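Local coordinates for iron Transport-associated domain protein (Bacillus anthracis, PDB 4H8Q) that binds heme through a NEAT domain of the hemophore IsdX2 and probably scavenges it from methemoglobin for iron uptake, at residues Gly14-Ala19 with Ala41-Lys46; Ile18-Leu23 with Ile122-Thr127; Gln66-Gly71 with Lys100-Val105. The protein carries 1 engineered substitution. All blocks are in the same frame, centred on the assembly; numbering follows the deposited sequence.

Interaction 1: residues Gly14-Ala19 with Ala41-Lys46; sequences GQYDIA and ARLTVK
Asp17 and Arg42, a non-hydrogen-bonded pair of two antiparallel strands, are joined by a salt bridge in which NH1 of Arg42 lies 2.8 Å from OD1 of Asp17. The N-H...O angle of 142° marks it as bent, and the donor comes from above the carboxylate plane, with the two flat groups 72° apart. The arginine reaches this place by folding: successive bends at chi2 and chi3 carry CD and then NE back over the partner strand, where one guanidinium face covers the backbone N of Tyr16. NH2 lies 3.5 Å from CB of Gln15. At the guanidinium edge, in its plane, NH2 also donates to two waters; one returns a bond to Gln15 O, the other a weak one to Gln15 OE1. Thr44 continues this surface, its OG1 3.4 Å from CG of Gln15, with both side chains pointing the same way.

Tyr16, Ile18, Ala41, Leu43 and Val45 occupy the other face. CE2 of Tyr16 meets CG2 of Val45 at 3.8 Å, while CG2 of Ile18 touches CB of Leu43 at 4.0 Å and also rests on CB of Ala41. Six backbone hydrogen bonds in three reciprocal pairs, Gly14 with Val45, Tyr16 with Leu43 and Ile18 with Ala41, fix the register behind these contacts. The short strand axes run 147° apart, showing a twisted antiparallel pairing.

Tyr16 OH is bonded to Lys12 O. Strand 49-56 is the next neighbour beyond 41-46, and its Ile52 receives Ile18, Ala41 and Leu43, whereas strand 114-125 flanks 14-24 on its other edge.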
loop_
_atom_site.group_PDB
_atom_site.type_symbol
_atom_site.label_atom_id
_atom_site.label_comp_id
_atom_site.label_asym_id
_atom_site.label_seq_id
_atom_site.Cartn_x
_atom_site.Cartn_y
_atom_site.Cartn_z
ATOM N N GLY A 14 5.629 17.201 8.060
ATOM C CA GLY A 14 6.900 16.499 8.144
ATOM C C GLY A 14 6.780 15.083 7.604
ATOM O O GLY A 14 5.724 14.705 7.105
ATOM N N GLN A 15 7.858 14.310 7.714
ATOM C CA GLN A 15 7.918 12.939 7.202
ATOM C C GLN A 15 8.140 11.956 8.360
ATOM O O GLN A 15 9.052 12.145 9.161
ATOM C CB GLN A 15 9.076 12.816 6.210
ATOM C CG GLN A 15 8.707 12.300 4.832
ATOM C CD GLN A 15 9.750 12.655 3.775
ATOM O OE1 GLN A 15 10.802 13.228 4.079
ATOM N NE2 GLN A 15 9.455 12.324 2.524
ATOM N N TYR A 16 7.333 10.897 8.431
ATOM C CA TYR A 16 7.366 9.976 9.575
ATOM C C TYR A 16 7.346 8.513 9.153
ATOM O O TYR A 16 6.807 8.183 8.099
ATOM C CB TYR A 16 6.133 10.202 10.447
ATOM C CG TYR A 16 5.929 11.619 10.915
ATOM C CD1 TYR A 16 6.356 12.020 12.171
ATOM C CD2 TYR A 16 5.287 12.549 10.112
ATOM C CE1 TYR A 16 6.163 13.318 12.606
ATOM C CE2 TYR A 16 5.085 13.849 10.544
ATOM C CZ TYR A 16 5.528 14.226 11.793
ATOM O OH TYR A 16 5.332 15.523 12.219
ATOM N N ASP A 17 7.887 7.630 9.993
ATOM C CA ASP A 17 7.709 6.201 9.785
ATOM C C ASP A 17 6.319 5.799 10.272
ATOM O O ASP A 17 5.856 6.266 11.321
ATOM C CB ASP A 17 8.754 5.388 10.563
ATOM C CG ASP A 17 10.146 5.485 9.984
ATOM O OD1 ASP A 17 10.291 5.967 8.835
ATOM O OD2 ASP A 17 11.104 5.038 10.667
ATOM N N ILE A 18 5.648 4.928 9.527
ATOM C CA ILE A 18 4.381 4.385 10.000
ATOM C C ILE A 18 4.266 2.896 9.709
ATOM O O ILE A 18 4.341 2.460 8.565
ATOM C CB ILE A 18 3.167 5.164 9.447
ATOM C CG1 ILE A 18 1.867 4.607 10.049
ATOM C CG2 ILE A 18 3.152 5.140 7.923
ATOM C CD1 ILE A 18 0.680 5.555 9.930
ATOM N N ALA A 19 4.098 2.104 10.765
ATOM C CA ALA A 19 3.946 0.668 10.587
ATOM C C ALA A 19 2.548 0.340 10.091
ATOM O O ALA A 19 1.597 1.071 10.363
ATOM C CB ALA A 19 4.218 -0.068 11.902
ATOM N N ALA A 41 6.033 2.097 6.267
ATOM C CA ALA A 41 5.923 3.019 5.143
ATOM C C ALA A 41 6.334 4.409 5.608
ATOM O O ALA A 41 6.658 4.620 6.782
ATOM C CB ALA A 41 4.492 3.041 4.632
ATOM N N ARG A 42 6.332 5.363 4.686
ATOM C CA ARG A 42 6.661 6.730 5.056
ATOM C C ARG A 42 5.435 7.609 4.891
ATOM O O ARG A 42 4.796 7.638 3.841
ATOM C CB ARG A 42 7.843 7.262 4.242
ATOM C CG ARG A 42 9.178 6.590 4.579
ATOM C CD ARG A 42 9.700 7.044 5.947
ATOM N NE ARG A 42 10.402 8.324 5.832
ATOM C CZ ARG A 42 10.764 9.084 6.862
ATOM N NH1 ARG A 42 10.482 8.710 8.104
ATOM N NH2 ARG A 42 11.409 10.223 6.646
ATOM N N LEU A 43 5.104 8.307 5.966
ATOM C CA LEU A 43 3.972 9.208 5.995
ATOM C C LEU A 43 4.481 10.628 5.827
ATOM O O LEU A 43 5.356 11.070 6.566
ATOM C CB LEU A 43 3.271 9.079 7.345
ATOM C CG LEU A 43 2.345 10.212 7.779
ATOM C CD1 LEU A 43 1.123 10.279 6.871
ATOM C CD2 LEU A 43 1.931 9.995 9.225
ATOM N N THR A 44 3.941 11.339 4.849
ATOM C CA THR A 44 4.261 12.755 4.699
ATOM C C THR A 44 3.029 13.549 5.077
ATOM O O THR A 44 1.940 13.327 4.541
ATOM C CB THR A 44 4.670 13.107 3.261
ATOM O OG1 THR A 44 5.876 12.419 2.919
ATOM C CG2 THR A 44 4.888 14.614 3.130
ATOM N N VAL A 45 3.194 14.462 6.027
ATOM C CA VAL A 45 2.101 15.326 6.435
ATOM C C VAL A 45 2.379 16.701 5.846
ATOM O O VAL A 45 3.440 17.272 6.081
ATOM C CB VAL A 45 2.003 15.426 7.962
ATOM C CG1 VAL A 45 0.862 16.349 8.356
ATOM C CG2 VAL A 45 1.814 14.040 8.574
ATOM N N LYS A 46 1.445 17.202 5.048
ATOM C CA LYS A 46 1.635 18.476 4.365
ATOM C C LYS A 46 0.309 19.208 4.230
ATOM O O LYS A 46 -0.591 18.751 3.527
ATOM C CB LYS A 46 2.259 18.262 2.987
ATOM C CG LYS A 46 3.301 19.309 2.618
ATOM C CD LYS A 46 2.774 20.723 2.837
ATOM C CE LYS A 46 3.909 21.739 2.938
ATOM N NZ LYS A 46 4.777 21.496 4.132
HETATM O O HOH W 1 11.805 12.086 8.881
HETATM O O HOH W 2 12.714 11.116 4.109
#

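Interaction 2: residues Ile18-Leu23 with Ile122-Thr127; sequences IAFKVL and IQFDPT
Phe20 and Phe124 face each other as a non-hydrogen-bonded antiparallel pair, their CA atoms 4.1 Å apart. Apolar contacts dominate this face of the sheet. CB of Phe20 meets CD2 of Phe124 at 3.7 Å, so the approach is by the root of one side chain to the ring of the other. Phe20 CG stands between its backbone N and carbonyl carbon (chi1 70°), and the ring leads away from strand 122-125, although its CD2 still touches CG2 of Ile122 at 4.0 Å. That same methyl lies over one face of the Phe124 ring, 3.7 Å above the plane and displaced toward the rim. From the partner strand, CD1 of Ile18 reaches CB of Phe124 at 3.7 Å. On the opposite face, with Lys21 and Gln123, CD1 of Leu23 packs on CB of Gln123.

Hydrogen bonding is mainly between backbones. Lys21 and Gln123 exchange a reciprocal pair, both 2.9 Å from N to O, and Asp125 N donates to Ala19 O. A water accepts from Ala19 N and lies 2.8 Å from Asp125 O, to which it can donate. OD1 of Asp125 receives both N and OG1 of Thr127; the backbone bond defines an Asx turn.

Outside the pair, Lys100 NZ bonds OE1 of Gln123, while Ile52 packs against Phe124. The antiparallel union of strands 14-24 and 114-125, the first and last of the domain, is the seam that closes the antiparallel, barrel-like sheet of the immunoglobulin-like NEAT fold.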
loop_
_atom_site.group_PDB
_atom_site.type_symbol
_atom_site.label_atom_id
_atom_site.label_comp_id
_atom_site.label_asym_id
_atom_site.label_seq_id
_atom_site.Cartn_x
_atom_site.Cartn_y
_atom_site.Cartn_z
ATOM N N ILE A 18 5.648 4.928 9.527
ATOM C CA ILE A 18 4.381 4.385 10.000
ATOM C C ILE A 18 4.266 2.896 9.709
ATOM O O ILE A 18 4.341 2.460 8.565
ATOM C CB ILE A 18 3.167 5.164 9.447
ATOM C CG1 ILE A 18 1.867 4.607 10.049
ATOM C CG2 ILE A 18 3.152 5.140 7.923
ATOM C CD1 ILE A 18 0.680 5.555 9.930
ATOM N N ALA A 19 4.098 2.104 10.765
ATOM C CA ALA A 19 3.946 0.668 10.587
ATOM C C ALA A 19 2.548 0.340 10.091
ATOM O O ALA A 19 1.597 1.071 10.363
ATOM C CB ALA A 19 4.218 -0.068 11.902
ATOM N N PHE A 20 2.421 -0.764 9.368
ATOM C CA PHE A 20 1.112 -1.185 8.869
ATOM C C PHE A 20 1.136 -2.668 8.534
ATOM O O PHE A 20 2.210 -3.291 8.468
ATOM C CB PHE A 20 0.724 -0.386 7.618
ATOM C CG PHE A 20 1.550 -0.737 6.415
ATOM C CD1 PHE A 20 2.786 -0.140 6.214
ATOM C CD2 PHE A 20 1.101 -1.680 5.496
ATOM C CE1 PHE A 20 3.563 -0.479 5.117
ATOM C CE2 PHE A 20 1.864 -2.019 4.390
ATOM C CZ PHE A 20 3.099 -1.420 4.199
ATOM N N LYS A 21 -0.055 -3.224 8.323
ATOM C CA LYS A 21 -0.221 -4.592 7.873
ATOM C C LYS A 21 -1.264 -4.579 6.761
ATOM O O LYS A 21 -2.165 -3.732 6.761
ATOM C CB LYS A 21 -0.719 -5.472 9.030
ATOM C CG LYS A 21 0.296 -5.701 10.133
ATOM C CD LYS A 21 -0.342 -6.426 11.316
ATOM C CE LYS A 21 0.667 -6.666 12.439
ATOM N NZ LYS A 21 0.022 -7.268 13.649
ATOM N N VAL A 22 -1.137 -5.499 5.813
ATOM C CA VAL A 22 -2.177 -5.707 4.817
ATOM C C VAL A 22 -3.014 -6.903 5.250
ATOM O O VAL A 22 -2.473 -7.973 5.521
ATOM C CB VAL A 22 -1.593 -5.965 3.420
ATOM C CG1 VAL A 22 -2.710 -6.051 2.376
ATOM C CG2 VAL A 22 -0.615 -4.841 3.053
ATOM N N LEU A 23 -4.327 -6.705 5.291
ATOM C CA LEU A 23 -5.260 -7.715 5.782
ATOM C C LEU A 23 -6.085 -8.319 4.658
ATOM O O LEU A 23 -6.453 -7.641 3.701
ATOM C CB LEU A 23 -6.191 -7.084 6.820
ATOM C CG LEU A 23 -5.527 -6.405 8.015
ATOM C CD1 LEU A 23 -6.587 -5.729 8.893
ATOM C CD2 LEU A 23 -4.688 -7.412 8.818
ATOM N N ILE A 122 -5.686 -2.087 4.242
ATOM C CA ILE A 122 -4.457 -1.695 4.905
ATOM C C ILE A 122 -4.804 -1.150 6.281
ATOM O O ILE A 122 -5.662 -0.273 6.407
ATOM C CB ILE A 122 -3.708 -0.618 4.097
ATOM C CG1 ILE A 122 -3.289 -1.195 2.743
ATOM C CG2 ILE A 122 -2.488 -0.130 4.873
ATOM C CD1 ILE A 122 -2.863 -0.142 1.702
ATOM N N GLN A 123 -4.149 -1.674 7.310
ATOM C CA GLN A 123 -4.322 -1.146 8.660
ATOM C C GLN A 123 -3.006 -0.575 9.147
ATOM O O GLN A 123 -2.032 -1.302 9.310
ATOM C CB GLN A 123 -4.808 -2.226 9.629
ATOM C CG GLN A 123 -5.084 -1.690 11.026
ATOM C CD GLN A 123 -6.568 -1.485 11.282
ATOM O OE1 GLN A 123 -7.315 -2.450 11.461
ATOM N NE2 GLN A 123 -7.006 -0.228 11.291
ATOM N N PHE A 124 -2.986 0.738 9.357
ATOM C CA PHE A 124 -1.827 1.411 9.921
ATOM C C PHE A 124 -1.875 1.299 11.435
ATOM O O PHE A 124 -2.956 1.169 12.022
ATOM C CB PHE A 124 -1.805 2.886 9.512
ATOM C CG PHE A 124 -1.811 3.097 8.022
ATOM C CD1 PHE A 124 -2.989 3.359 7.355
ATOM C CD2 PHE A 124 -0.629 3.023 7.296
ATOM C CE1 PHE A 124 -3.005 3.540 5.984
ATOM C CE2 PHE A 124 -0.634 3.209 5.922
ATOM C CZ PHE A 124 -1.823 3.471 5.272
ATOM N N ASP A 125 -0.704 1.344 12.065
ATOM C CA ASP A 125 -0.630 1.383 13.522
ATOM C C ASP A 125 0.340 2.472 13.956
ATOM O O ASP A 125 1.523 2.209 14.169
ATOM C CB ASP A 125 -0.203 0.025 14.083
ATOM C CG ASP A 125 -0.216 -0.006 15.601
ATOM O OD1 ASP A 125 -0.492 1.044 16.216
ATOM O OD2 ASP A 125 0.059 -1.079 16.177
ATOM N N PRO A 126 -0.160 3.711 14.075
ATOM C CA PRO A 126 0.671 4.882 14.375
ATOM C C PRO A 126 1.454 4.732 15.669
ATOM O O PRO A 126 2.505 5.357 15.820
ATOM C CB PRO A 126 -0.355 6.006 14.516
ATOM C CG PRO A 126 -1.485 5.574 13.654
ATOM C CD PRO A 126 -1.565 4.087 13.843
ATOM N N THR A 127 0.957 3.900 16.579
ATOM C CA THR A 127 1.554 3.760 17.902
ATOM C C THR A 127 2.721 2.776 17.925
ATOM O O THR A 127 3.500 2.747 18.880
ATOM C CB THR A 127 0.500 3.312 18.952
ATOM O OG1 THR A 127 0.271 1.902 18.843
ATOM C CG2 THR A 127 -0.810 4.045 18.747
HETATM O O HOH W 3 4.019 3.215 13.468
#

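Interaction 3: residues Gln66-Gly71 with Lys100-Val105; sequences QTEKNG and KLNAKV
Glu68 and Asn102 have first torsions that set their two CG atoms: CG of Glu68 is anti to its backbone N (chi1 -178°), whereas CG of Asn102 is anti to its own carbonyl carbon (chi1 -67°). The extended chain of Glu68 then carries its carboxylate beside Asn102. The result is a nearly straight hydrogen bond from ND2 of Asn102 to OE1 of Glu68, 2.8 Å long with an N-H...O angle of 164°. The acceptor lies close to the amide plane of Asn102, and the donor approaches nearly along the C-O axis of the carboxylate. A water donates to the same OE1 and accepts from Asn102 N, giving this oxygen two donors and joining it to the neighbouring backbone.

The backbones also bond at this pair: Glu68 N donates to Asn102 O at 3.0 Å. Further along, Gln66 and Lys104 form an antiparallel hydrogen-bonded pair, with both N-to-O distances 2.9 Å. This is part of the antiparallel pairing of strands 62-69 and 101-109 in the immunoglobulin-like NEAT fold. The ladder joins strand 62-69 to strand 101-109, whose Val105, Val107 and Ile109 belong to the heme pocket; Val105 touches the bound heme.

Thr67 and Ala103 are the non-hydrogen-bonded pair between these rungs, and CG2 of Thr67 lies 4.1 Å from CB of Ala103. Phe92 of strand 87-94 packs on Thr67 and Leu101. On the other face, OE1 of Gln66 passes 3.7 Å from CD of Lys104, the two chains crossing at a slant. Their polar ends have outside partners: NE2 of Gln66 bonds Asp75, while NZ of Lys104 forms a salt bridge with Asp119 and a cation-pi contact with Phe73.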
loop_
_atom_site.group_PDB
_atom_site.type_symbol
_atom_site.label_atom_id
_atom_site.label_comp_id
_atom_site.label_asym_id
_atom_site.label_seq_id
_atom_site.Cartn_x
_atom_site.Cartn_y
_atom_site.Cartn_z
ATOM N N GLN A 66 -4.467 -0.079 -6.284
ATOM C CA GLN A 66 -5.402 1.034 -6.133
ATOM C C GLN A 66 -5.828 1.195 -4.682
ATOM O O GLN A 66 -5.873 0.226 -3.919
ATOM C CB GLN A 66 -6.638 0.801 -7.005
ATOM C CG GLN A 66 -6.310 0.587 -8.460
ATOM C CD GLN A 66 -7.538 0.321 -9.299
ATOM O OE1 GLN A 66 -8.589 -0.065 -8.785
ATOM N NE2 GLN A 66 -7.408 0.517 -10.605
ATOM N N THR A 67 -6.144 2.422 -4.287
ATOM C CA THR A 67 -6.695 2.639 -2.962
ATOM C C THR A 67 -7.982 3.441 -3.073
ATOM O O THR A 67 -8.212 4.119 -4.078
ATOM C CB THR A 67 -5.702 3.355 -2.026
ATOM O OG1 THR A 67 -5.404 4.661 -2.539
ATOM C CG2 THR A 67 -4.414 2.563 -1.909
ATOM N N GLU A 68 -8.825 3.342 -2.055
ATOM C CA GLU A 68 -10.116 4.025 -2.087
ATOM C C GLU A 68 -9.915 5.515 -1.892
ATOM O O GLU A 68 -9.239 5.942 -0.955
ATOM C CB GLU A 68 -11.063 3.473 -1.018
ATOM C CG GLU A 68 -12.455 4.118 -1.050
ATOM C CD GLU A 68 -13.535 3.255 -0.413
ATOM O OE1 GLU A 68 -13.202 2.380 0.412
ATOM O OE2 GLU A 68 -14.723 3.453 -0.743
ATOM N N LYS A 69 -10.506 6.295 -2.788
ATOM C CA LYS A 69 -10.404 7.746 -2.751
ATOM C C LYS A 69 -11.721 8.337 -3.230
ATOM O O LYS A 69 -12.146 8.081 -4.359
ATOM C CB LYS A 69 -9.261 8.212 -3.657
ATOM C CG LYS A 69 -9.144 9.726 -3.800
ATOM C CD LYS A 69 -8.183 10.095 -4.924
ATOM C CE LYS A 69 -8.063 11.603 -5.091
ATOM N NZ LYS A 69 -7.498 12.263 -3.879
ATOM N N ASN A 70 -12.369 9.113 -2.366
ATOM C CA ASN A 70 -13.622 9.772 -2.722
ATOM C C ASN A 70 -14.662 8.794 -3.260
ATOM O O ASN A 70 -15.181 8.974 -4.365
ATOM C CB ASN A 70 -13.373 10.886 -3.744
ATOM C CG ASN A 70 -12.467 11.982 -3.207
ATOM O OD1 ASN A 70 -12.533 12.340 -2.029
ATOM N ND2 ASN A 70 -11.612 12.520 -4.072
ATOM N N GLY A 71 -14.950 7.755 -2.483
ATOM C CA GLY A 71 -15.964 6.779 -2.844
ATOM C C GLY A 71 -15.656 5.953 -4.082
ATOM O O GLY A 71 -16.515 5.220 -4.574
ATOM N N LYS A 100 -9.242 1.365 8.704
ATOM C CA LYS A 100 -8.806 0.506 7.609
ATOM C C LYS A 100 -8.978 1.239 6.289
ATOM O O LYS A 100 -9.976 1.936 6.069
ATOM C CB LYS A 100 -9.611 -0.800 7.583
ATOM C CG LYS A 100 -9.305 -1.762 8.732
ATOM C CD LYS A 100 -10.204 -2.993 8.657
ATOM C CE LYS A 100 -9.817 -4.062 9.680
ATOM N NZ LYS A 100 -10.033 -3.618 11.092
ATOM N N LEU A 101 -8.001 1.080 5.406
ATOM C CA LEU A 101 -8.071 1.680 4.082
ATOM C C LEU A 101 -8.270 0.563 3.076
ATOM O O LEU A 101 -7.494 -0.390 3.050
ATOM C CB LEU A 101 -6.775 2.435 3.784
ATOM C CG LEU A 101 -6.642 3.035 2.382
ATOM C CD1 LEU A 101 -7.730 4.090 2.102
ATOM C CD2 LEU A 101 -5.257 3.629 2.203
ATOM N N ASN A 102 -9.326 0.654 2.273
ATOM C CA ASN A 102 -9.567 -0.349 1.245
ATOM C C ASN A 102 -8.624 -0.173 0.069
ATOM O O ASN A 102 -8.362 0.948 -0.368
ATOM C CB ASN A 102 -11.005 -0.285 0.746
ATOM C CG ASN A 102 -12.003 -0.695 1.802
ATOM O OD1 ASN A 102 -11.774 -1.643 2.558
ATOM N ND2 ASN A 102 -13.124 0.021 1.863
ATOM N N ALA A 103 -8.122 -1.288 -0.449
ATOM C CA ALA A 103 -7.247 -1.250 -1.611
ATOM C C ALA A 103 -7.542 -2.438 -2.513
ATOM O O ALA A 103 -8.241 -3.375 -2.119
ATOM C CB ALA A 103 -5.785 -1.256 -1.181
ATOM N N LYS A 104 -7.023 -2.378 -3.729
ATOM C CA LYS A 104 -7.192 -3.446 -4.701
ATOM C C LYS A 104 -5.836 -3.704 -5.316
ATOM O O LYS A 104 -5.027 -2.782 -5.481
ATOM C CB LYS A 104 -8.154 -3.019 -5.806
ATOM C CG LYS A 104 -9.608 -2.925 -5.358
ATOM C CD LYS A 104 -10.468 -2.289 -6.435
ATOM C CE LYS A 104 -11.942 -2.342 -6.057
ATOM N NZ LYS A 104 -12.427 -3.757 -5.987
ATOM N N VAL A 105 -5.581 -4.958 -5.655
ATOM C CA VAL A 105 -4.307 -5.328 -6.256
ATOM C C VAL A 105 -4.552 -6.310 -7.400
ATOM O O VAL A 105 -5.442 -7.160 -7.320
ATOM C CB VAL A 105 -3.329 -5.913 -5.198
ATOM C CG1 VAL A 105 -3.845 -7.254 -4.624
ATOM C CG2 VAL A 105 -1.927 -6.051 -5.776
HETATM O O HOH W 4 -11.235 2.874 2.540
#

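How the interactions relate
From the N terminus, strand 14-24 supplies one side of both interaction 1 and interaction 2, which share Ile18 and Ala19 and whose pairings interleave along the chain. Interaction 1 closes first, after an excursion of 21 residues, when 41-46 returns beside the strand. Interaction 3 then opens and closes farther along, pairing 66-71 with 100-105, and lies within the span that interaction 2 completes when 122-127 comes back to 18-23. CB of Ala41 packs against CE1 of Phe20 between interactions 1 and 2, while Ile122 N and Leu101 O probably hydrogen-bond between 2 and 3. Together they span five successive strands of the sheet: 41-46, 14-24, 114-125, 101-109 and 62-69.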